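Side-chain contact in bifunctional protein PutA (Bdellovibrio bacteriovorus, PDB 5UR2), which probably couples the two oxidations of proline catabolism, with an FAD-dependent proline dehydrogenase and an NAD-dependent glutamate semialdehyde dehydrogenase in one chain: residues A474-A477 against D478-K481. Residues are numbered along the deposited sequence; the frame is centred on the assembly and turned at random.
Sequences AVKA and DREK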
loop_
_atom_site.group_PDB
_atom_site.type_symbol
_atom_site.label_atom_id
_atom_site.label_comp_id
_atom_site.label_asym_id
_atom_site.label_seq_id
_atom_site.Cartn_x
_atom_site.Cartn_y
_atom_site.Cartn_z
ATOM N N ALA B 474 -37.723 -9.307 -8.123
ATOM C CA ALA B 474 -38.539 -10.333 -8.756
ATOM C C ALA B 474 -39.009 -11.391 -7.754
ATOM O O ALA B 474 -39.906 -12.188 -8.083
ATOM C CB ALA B 474 -37.759 -10.986 -9.907
ATOM N N VAL B 475 -38.418 -11.436 -6.557
ATOM C CA VAL B 475 -38.852 -12.375 -5.520
ATOM C C VAL B 475 -40.064 -11.793 -4.793
ATOM O O VAL B 475 -39.977 -10.747 -4.134
ATOM C CB VAL B 475 -37.714 -12.689 -4.535
ATOM C CG1 VAL B 475 -38.196 -13.666 -3.471
ATOM C CG2 VAL B 475 -36.497 -13.265 -5.267
ATOM N N LYS B 476 -41.194 -12.489 -4.878
ATOM C CA LYS B 476 -42.432 -11.958 -4.319
ATOM C C LYS B 476 -42.310 -11.687 -2.823
ATOM O O LYS B 476 -42.860 -10.699 -2.318
ATOM C CB LYS B 476 -43.572 -12.935 -4.582
ATOM C CG LYS B 476 -44.904 -12.500 -4.012
ATOM C CD LYS B 476 -46.000 -13.461 -4.438
ATOM C CE LYS B 476 -47.353 -12.966 -3.992
ATOM N NZ LYS B 476 -48.400 -13.823 -4.575
ATOM N N ALA B 477 -41.613 -12.563 -2.094
ATOM C CA ALA B 477 -41.467 -12.378 -0.653
ATOM C C ALA B 477 -40.743 -11.079 -0.315
ATOM O O ALA B 477 -41.006 -10.475 0.732
ATOM C CB ALA B 477 -40.733 -13.569 -0.039
ATOM N N ASP B 478 -39.826 -10.639 -1.174
ATOM C CA ASP B 478 -39.103 -9.406 -0.896
ATOM C C ASP B 478 -39.949 -8.178 -1.215
ATOM O O ASP B 478 -39.866 -7.166 -0.507
ATOM C CB ASP B 478 -37.774 -9.427 -1.645
ATOM C CG ASP B 478 -36.788 -10.405 -1.009
ATOM O OD1 ASP B 478 -36.908 -10.637 0.219
ATOM O OD2 ASP B 478 -35.926 -10.955 -1.726
ATOM N N ARG B 479 -40.779 -8.243 -2.259
ATOM C CA ARG B 479 -41.744 -7.167 -2.482
ATOM C C ARG B 479 -42.684 -7.024 -1.284
ATOM O O ARG B 479 -42.999 -5.905 -0.858
ATOM C CB ARG B 479 -42.544 -7.413 -3.773
ATOM C CG ARG B 479 -41.691 -7.446 -5.040
ATOM C CD ARG B 479 -42.520 -7.376 -6.334
ATOM N NE ARG B 479 -43.465 -8.480 -6.442
ATOM C CZ ARG B 479 -43.178 -9.687 -6.936
ATOM N NH1 ARG B 479 -41.961 -9.976 -7.391
ATOM N NH2 ARG B 479 -44.125 -10.618 -6.977
ATOM N N GLU B 480 -43.123 -8.149 -0.716
ATOM C CA GLU B 480 -44.052 -8.102 0.408
ATOM C C GLU B 480 -43.414 -7.477 1.642
ATOM O O GLU B 480 -44.054 -6.673 2.329
ATOM C CB GLU B 480 -44.563 -9.505 0.727
ATOM C CG GLU B 480 -45.536 -10.045 -0.302
ATOM C CD GLU B 480 -45.800 -11.535 -0.132
ATOM O OE1 GLU B 480 -44.985 -12.234 0.522
ATOM O OE2 GLU B 480 -46.838 -12.003 -0.642
ATOM N N LYS B 481 -42.165 -7.848 1.946
ATOM C CA LYS B 481 -41.451 -7.230 3.062
ATOM C C LYS B 481 -41.269 -5.740 2.834
ATOM O O LYS B 481 -41.332 -4.948 3.784
ATOM C CB LYS B 481 -40.089 -7.902 3.272
ATOM C CG LYS B 481 -40.212 -9.303 3.856
ATOM C CD LYS B 481 -38.853 -9.954 4.095
ATOM C CE LYS B 481 -39.025 -11.369 4.642
ATOM N NZ LYS B 481 -38.932 -12.395 3.581
#
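Val475 O is gripped by two backbone donors of the first helical turn. Asp478 N reaches it at 3.0 Å with a bent N-H...O angle of 133°, from well above the carbonyl plane. Arg479 N completes an i to i+4 bond to the same oxygen, longer but straighter at 162°. Val475 stands at the N-cap position, and the regular pattern runs on from there: Glu480 N donates to Lys476 O at 3.0 Å, and Lys481 N to Ala477 O.

The Arg479 side chain folds back against the start of this turn. Its chain bends at chi3 (-59°), which lays the guanidinium over the backbone of Lys476, whose CA lies 3.3 Å from the guanidinium plane, nearer its outer edge than its centre. The Lys476 side chain runs roughly perpendicular to that of Arg479, its CB 3.4 Å from Arg479 NH2. Arg479 NH1 hydrogen-bonds Phe473 O, which ties the helix to the residues leading into it, and also lies 3.1 Å from Ala474 O.

Lys476 is fully extended and slants across the Glu480 side chain, with its CE 3.5 Å from Glu480 OE2. The charged atoms themselves do not meet, since Lys476 NZ and Glu480 OE2 are 4.6 Å apart; any attraction would act through space between two exposed groups. Asp478 turns back toward the N-cap residue, its OD2 3.8 Å from Val475 CB, a van der Waals contact.

This is the N-terminal turn of helix 476-491, lying between helices of the two enzyme parts: Ala474 and Arg479 rest on Trp211 of helix 211-232 in the proline dehydrogenase part, while Asp478 and Lys481 touch Phe573 of helix 572-583 in the aldehyde dehydrogenase part.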